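Local coordinates for substrate binding periplasmic protein (Ralstonia solanacearum, PDB 3LOP), which probably captures leucine or related amino acids in the periplasm as the substrate-binding component of a transport system, with leucine bound in its pocket, at residues I58-T61 with V62-R66; A209-F212 with V213-R217; L296-A299 with I300-A303. One frame throughout, in Å; residues are numbered along the deposited sequence.

Each contact is a short run of consecutive residues, joined i to i+4, within one helix of a two-lobed periplasmic binding protein. Contact 1 (58-66) and contact 3 (296-303) both lie on helices that pack against the lobe built on the parallel sheet containing strand 6-12; contact 2 (209-217) belongs to the other lobe, about 42 Å from contact 3 between centres. Contacts 2 and 3 are largely buried, contact 1 only partly. Only contact 2 has aromatic rings, turned to strand 199-203 and helix 186-194. Contact 1 links two amides and a guanidinium, from exposed Arg63 to buried Asn64. In contact 3 Leu296 and Ile300 face the sheet, while Glu298 gathers two exposed arginines.

Contact 1. Residues I58-T61 with V62-R66; sequences IEQT and VRNVR
Gln60 reaches along helix 58-71 to both Arg63 and Asn64, making i to i+3 and i to i+4 side-chain hydrogen bonds on a helix that packs against the sheet of one lobe of this periplasmic binding protein. Its CG lies anti to the backbone N (chi1 -164°) and the chain then bends at chi2, which turns the amide toward the following turn. NE2 gives a fairly straight bond to Asn64 OD1 at 2.9 Å, leaving in the plane of its own amide but arriving above the carbonyl plane of Asn64. On the other branch, Gln60 OE1 accepts from Arg63 NH2 at 2.7 Å, a more bent bond whose donor again stands above the carbonyl plane. The guanidinium is turned 81° from the Gln60 amide, and one of its faces lies over Glu59 O and Gln60 CA. Glu59 OE1 sits at its edge, in a long salt bridge of 3.8 Å to Arg63 NH1. On the inner side, Thr61 OG1 is hydrogen-bonded to Asn85 OD1 and Val65 touches Leu89, both on helix 83-91; Asn64 ND2 reaches Asp53 O and Ser11 OG. A water accepts from Gln60 NE2 at 2.9 Å and, weakly, from Arg63 NE.

Contact 2. Residues A209-F212 with V213-R217; sequences AAQF and VRQYR
The Phe212 ring carries Tyr216 CB over one face, a CH-pi contact in which CB stands 4.3 Å from the centroid of the Phe212 ring. The Tyr216 ring follows the same course: the two side chains lie side by side and point the same way, with planes only 12° apart. They are slid so far along each other, however, that the rings barely overlap, and their centroids are 5.5 Å apart. The nearest side-chain atoms are Phe212 CE2 and Tyr216 CB, 3.9 Å apart, with Phe212 CZ 4.1 Å from Tyr216 CD1. Both residues place CG anti to the backbone N (chi1 177° for Phe212 and 178° for Tyr216), and with the i to i+4 spacing this shared torsion points both rings the same way. They leave helix 206-218 in the beta-alpha-beta unit that runs from strand 199-203 through this helix to strand 224-227, within one lobe of the binding protein. There the rings lie against Ile200 of strand 199-203 and side chains of helix 186-194, Val189 and Leu192 for Phe212 and Leu193 for Tyr216. The phenol oxygen of Tyr216 is hydrogen-bonded to Ala223 N, just ahead of strand 224-227. Val213 turns to Leu202 and to Leu236 of helix 233-240, its CG2 resting 3.1 Å from Ala209 O. Between the two aromatic residues the backbone bond from Tyr216 N to Phe212 O is short, at 2.7 Å.

Contact 3. Residues L296-A299 with I300-A303; sequences LAEA and IRRA
Backbone bonds from Ile300 N to Leu296 O, Arg301 N to Ala297 O and Arg302 N to Glu298 O carry regular alpha-helical turns toward the end of helix 284-303. On this frame sits a salt-bridge network in which Glu298 serves the residues three and four places on. With chi1 at 174° and a kink at chi2, the Glu298 carboxylate swings forward along the helix to meet both arginines. Arg301 lies beside it, pointing the same way, and grips it side-on: NE bonds to Glu298 OE1 at 3.1 Å, from above the carboxylate plane, while NH2 reaches Glu298 OE2 at 2.8 Å on the syn side. Arg302 comes in across the carboxylate with its guanidinium turned 87° to it, and its NE donates to Glu298 OE2 at 2.8 Å on the anti side, a nearly straight bond. Two positive groups so close would be expected to stabilise the carboxylate as an anion. On a different side of the helix, Leu296 CG packs 3.9 Å from Ile300 CD1; this pair lies on the sheet, Leu296 against Val8, Ala76 and Leu78, Ile300 against Ile6 and Val75. Ala299 instead touches Ala315 and Leu316 of helix 309-317. A water closes the polar side, donating to Glu298 OE2 at 3.0 Å and accepting from Arg302 NH2 at 2.9 Å.

Contact 1. Residues I58-T61 with V62-R66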
# COMPACT_ATOMS: atom_id res chain seq x y z
N ILE A 58 4.56 15.69 -4.26
CA ILE A 58 5.62 15.56 -3.27
C ILE A 58 5.77 16.76 -2.32
O ILE A 58 5.82 16.58 -1.10
CB ILE A 58 6.97 15.28 -3.96
CG1 ILE A 58 6.85 14.03 -4.82
CG2 ILE A 58 8.07 15.09 -2.91
CD1 ILE A 58 8.02 13.80 -5.74
N GLU A 59 5.83 17.96 -2.88
CA GLU A 59 5.98 19.16 -2.06
C GLU A 59 4.76 19.40 -1.17
O GLU A 59 4.90 19.93 -0.06
CB GLU A 59 6.21 20.39 -2.93
CG GLU A 59 7.53 20.40 -3.69
CD GLU A 59 7.80 21.73 -4.37
OE1 GLU A 59 7.89 22.75 -3.67
OE2 GLU A 59 7.91 21.75 -5.62
N GLN A 60 3.58 19.01 -1.64
CA GLN A 60 2.37 19.21 -0.86
C GLN A 60 2.29 18.23 0.30
O GLN A 60 1.74 18.54 1.35
CB GLN A 60 1.13 19.09 -1.74
CG GLN A 60 -0.13 19.67 -1.09
CD GLN A 60 0.03 21.14 -0.73
OE1 GLN A 60 0.31 21.97 -1.59
NE2 GLN A 60 -0.16 21.45 0.55
N THR A 61 2.85 17.03 0.12
CA THR A 61 2.85 16.05 1.21
C THR A 61 3.70 16.65 2.33
O THR A 61 3.32 16.63 3.51
CB THR A 61 3.47 14.70 0.78
OG1 THR A 61 2.70 14.13 -0.28
CG2 THR A 61 3.52 13.73 1.96
N VAL A 62 4.85 17.19 1.95
CA VAL A 62 5.76 17.81 2.91
C VAL A 62 5.07 18.96 3.65
O VAL A 62 5.10 19.01 4.88
CB VAL A 62 7.03 18.34 2.21
CG1 VAL A 62 7.83 19.22 3.16
CG2 VAL A 62 7.89 17.18 1.73
N ARG A 63 4.45 19.86 2.90
CA ARG A 63 3.77 20.99 3.53
C ARG A 63 2.62 20.54 4.43
O ARG A 63 2.47 21.04 5.55
CB ARG A 63 3.25 21.97 2.47
CG ARG A 63 4.34 22.78 1.79
CD ARG A 63 3.78 23.99 1.06
NE ARG A 63 2.99 23.63 -0.12
CZ ARG A 63 3.52 23.23 -1.27
NH1 ARG A 63 4.84 23.13 -1.41
NH2 ARG A 63 2.73 22.91 -2.29
N ASN A 64 1.83 19.59 3.95
CA ASN A 64 0.70 19.08 4.72
C ASN A 64 1.14 18.52 6.07
O ASN A 64 0.59 18.88 7.11
CB ASN A 64 -0.03 17.98 3.96
CG ASN A 64 -0.96 18.52 2.89
OD1 ASN A 64 -1.08 19.73 2.70
ND2 ASN A 64 -1.63 17.62 2.20
N VAL A 65 2.12 17.63 6.05
CA VAL A 65 2.58 17.02 7.29
C VAL A 65 3.16 18.04 8.27
O VAL A 65 2.84 18.00 9.45
CB VAL A 65 3.61 15.90 7.01
CG1 VAL A 65 4.14 15.34 8.33
CG2 VAL A 65 2.94 14.79 6.21
N ARG A 66 3.99 18.95 7.77
CA ARG A 66 4.57 19.96 8.65
C ARG A 66 3.46 20.83 9.26
O ARG A 66 3.46 21.07 10.47
CB ARG A 66 5.55 20.84 7.88
CG ARG A 66 6.11 21.99 8.71
CD ARG A 66 7.29 22.67 8.03
NE ARG A 66 8.50 21.87 8.12
CZ ARG A 66 9.20 21.43 7.08
NH1 ARG A 66 8.79 21.70 5.85
NH2 ARG A 66 10.30 20.72 7.27
O HOH W 1 0.09 24.21 1.44

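Contact 2. Residues A209-F212 with V213-R217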
# COMPACT_ATOMS: atom_id res chain seq x y z
N ALA A 209 -1.95 1.53 -14.17
CA ALA A 209 -1.96 0.08 -14.30
C ALA A 209 -3.23 -0.37 -15.01
O ALA A 209 -3.19 -1.18 -15.93
CB ALA A 209 -1.87 -0.58 -12.92
N ALA A 210 -4.37 0.17 -14.58
CA ALA A 210 -5.66 -0.17 -15.17
C ALA A 210 -5.73 0.21 -16.64
O ALA A 210 -6.18 -0.58 -17.48
CB ALA A 210 -6.78 0.51 -14.40
N GLN A 211 -5.29 1.43 -16.97
CA GLN A 211 -5.31 1.88 -18.35
C GLN A 211 -4.37 1.04 -19.21
O GLN A 211 -4.71 0.68 -20.34
CB GLN A 211 -4.93 3.35 -18.44
CG GLN A 211 -6.01 4.28 -17.91
CD GLN A 211 -7.27 4.22 -18.75
OE1 GLN A 211 -8.33 4.70 -18.34
NE2 GLN A 211 -7.16 3.65 -19.95
N PHE A 212 -3.20 0.70 -18.67
CA PHE A 212 -2.27 -0.12 -19.43
C PHE A 212 -2.88 -1.49 -19.71
O PHE A 212 -2.87 -1.97 -20.85
CB PHE A 212 -0.96 -0.31 -18.67
CG PHE A 212 0.01 -1.21 -19.38
CD1 PHE A 212 0.91 -0.69 -20.31
CD2 PHE A 212 -0.03 -2.59 -19.18
CE1 PHE A 212 1.75 -1.54 -21.03
CE2 PHE A 212 0.81 -3.44 -19.90
CZ PHE A 212 1.70 -2.92 -20.83
N VAL A 213 -3.41 -2.13 -18.68
CA VAL A 213 -4.01 -3.45 -18.84
C VAL A 213 -5.16 -3.46 -19.84
O VAL A 213 -5.20 -4.32 -20.72
CB VAL A 213 -4.50 -4.01 -17.48
CG1 VAL A 213 -5.25 -5.32 -17.69
CG2 VAL A 213 -3.30 -4.25 -16.57
N ARG A 214 -6.08 -2.51 -19.72
CA ARG A 214 -7.22 -2.46 -20.64
C ARG A 214 -6.76 -2.30 -22.09
O ARG A 214 -7.19 -3.05 -22.97
CB ARG A 214 -8.16 -1.30 -20.28
CG ARG A 214 -9.33 -1.16 -21.26
CD ARG A 214 -10.22 0.04 -20.93
NE ARG A 214 -11.14 -0.20 -19.82
CZ ARG A 214 -12.17 -1.03 -19.86
NH1 ARG A 214 -12.44 -1.72 -20.96
NH2 ARG A 214 -12.96 -1.17 -18.80
N GLN A 215 -5.88 -1.34 -22.33
CA GLN A 215 -5.37 -1.06 -23.67
C GLN A 215 -4.50 -2.18 -24.23
O GLN A 215 -4.61 -2.54 -25.40
CB GLN A 215 -4.60 0.25 -23.67
CG GLN A 215 -5.47 1.48 -23.43
CD GLN A 215 -4.66 2.73 -23.16
OE1 GLN A 215 -3.69 3.02 -23.86
NE2 GLN A 215 -5.07 3.50 -22.16
N TYR A 216 -3.61 -2.71 -23.39
CA TYR A 216 -2.72 -3.78 -23.82
C TYR A 216 -3.52 -4.99 -24.30
O TYR A 216 -3.27 -5.52 -25.39
CB TYR A 216 -1.80 -4.19 -22.67
CG TYR A 216 -0.86 -5.34 -22.98
CD1 TYR A 216 0.21 -5.17 -23.86
CD2 TYR A 216 -1.06 -6.60 -22.42
CE1 TYR A 216 1.06 -6.23 -24.17
CE2 TYR A 216 -0.22 -7.66 -22.72
CZ TYR A 216 0.84 -7.48 -23.60
OH TYR A 216 1.65 -8.54 -23.92
N ARG A 217 -4.49 -5.42 -23.50
CA ARG A 217 -5.32 -6.56 -23.86
C ARG A 217 -6.24 -6.26 -25.04
O ARG A 217 -6.42 -7.10 -25.92
CB ARG A 217 -6.17 -7.00 -22.65
CG ARG A 217 -5.41 -7.83 -21.62
CD ARG A 217 -5.34 -9.30 -22.02
NE ARG A 217 -4.83 -10.13 -20.92
CZ ARG A 217 -3.57 -10.51 -20.77
NH1 ARG A 217 -2.65 -10.15 -21.67
NH2 ARG A 217 -3.21 -11.22 -19.72

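Contact 3. Residues L296-A299 with I300-A303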
# COMPACT_ATOMS: atom_id res chain seq x y z
N LEU A 296 -1.72 1.35 15.10
CA LEU A 296 -1.42 2.61 15.78
C LEU A 296 -2.25 2.71 17.06
O LEU A 296 -1.74 3.14 18.10
CB LEU A 296 -1.72 3.80 14.86
CG LEU A 296 -1.59 5.19 15.48
CD1 LEU A 296 -0.19 5.39 16.06
CD2 LEU A 296 -1.87 6.23 14.40
N ALA A 297 -3.51 2.32 17.00
CA ALA A 297 -4.39 2.38 18.16
C ALA A 297 -3.84 1.55 19.32
O ALA A 297 -3.93 1.97 20.48
CB ALA A 297 -5.79 1.91 17.79
N GLU A 298 -3.28 0.38 19.02
CA GLU A 298 -2.72 -0.48 20.06
C GLU A 298 -1.53 0.21 20.71
O GLU A 298 -1.35 0.14 21.93
CB GLU A 298 -2.30 -1.82 19.46
CG GLU A 298 -1.57 -2.77 20.41
CD GLU A 298 -2.37 -3.15 21.65
OE1 GLU A 298 -3.61 -2.99 21.65
OE2 GLU A 298 -1.76 -3.63 22.62
N ALA A 299 -0.72 0.88 19.90
CA ALA A 299 0.43 1.59 20.44
C ALA A 299 -0.04 2.74 21.33
O ALA A 299 0.52 2.97 22.39
CB ALA A 299 1.30 2.13 19.30
N ILE A 300 -1.08 3.45 20.89
CA ILE A 300 -1.60 4.55 21.67
C ILE A 300 -2.15 4.03 23.00
O ILE A 300 -1.95 4.65 24.05
CB ILE A 300 -2.72 5.30 20.91
CG1 ILE A 300 -2.12 5.96 19.66
CG2 ILE A 300 -3.35 6.36 21.80
CD1 ILE A 300 -3.13 6.66 18.77
N ARG A 301 -2.81 2.88 22.95
CA ARG A 301 -3.37 2.27 24.15
C ARG A 301 -2.25 1.95 25.15
O ARG A 301 -2.38 2.22 26.34
CB ARG A 301 -4.12 0.98 23.79
CG ARG A 301 -4.87 0.37 24.97
CD ARG A 301 -5.48 -0.98 24.60
NE ARG A 301 -4.46 -2.01 24.44
CZ ARG A 301 -3.73 -2.50 25.44
NH1 ARG A 301 -3.90 -2.04 26.67
NH2 ARG A 301 -2.82 -3.43 25.20
N ARG A 302 -1.17 1.37 24.65
CA ARG A 302 -0.04 1.01 25.50
C ARG A 302 0.70 2.23 26.04
O ARG A 302 1.36 2.14 27.08
CB ARG A 302 0.94 0.12 24.73
CG ARG A 302 0.37 -1.21 24.29
CD ARG A 302 1.44 -2.06 23.63
NE ARG A 302 0.93 -3.34 23.17
CZ ARG A 302 1.69 -4.38 22.84
NH1 ARG A 302 3.01 -4.29 22.92
NH2 ARG A 302 1.14 -5.51 22.43
N ALA A 303 0.59 3.35 25.35
CA ALA A 303 1.27 4.58 25.76
C ALA A 303 0.68 5.18 27.03
O ALA A 303 1.30 6.04 27.66
CB ALA A 303 1.24 5.59 24.63
O HOH W 2 -1.43 -6.55 23.24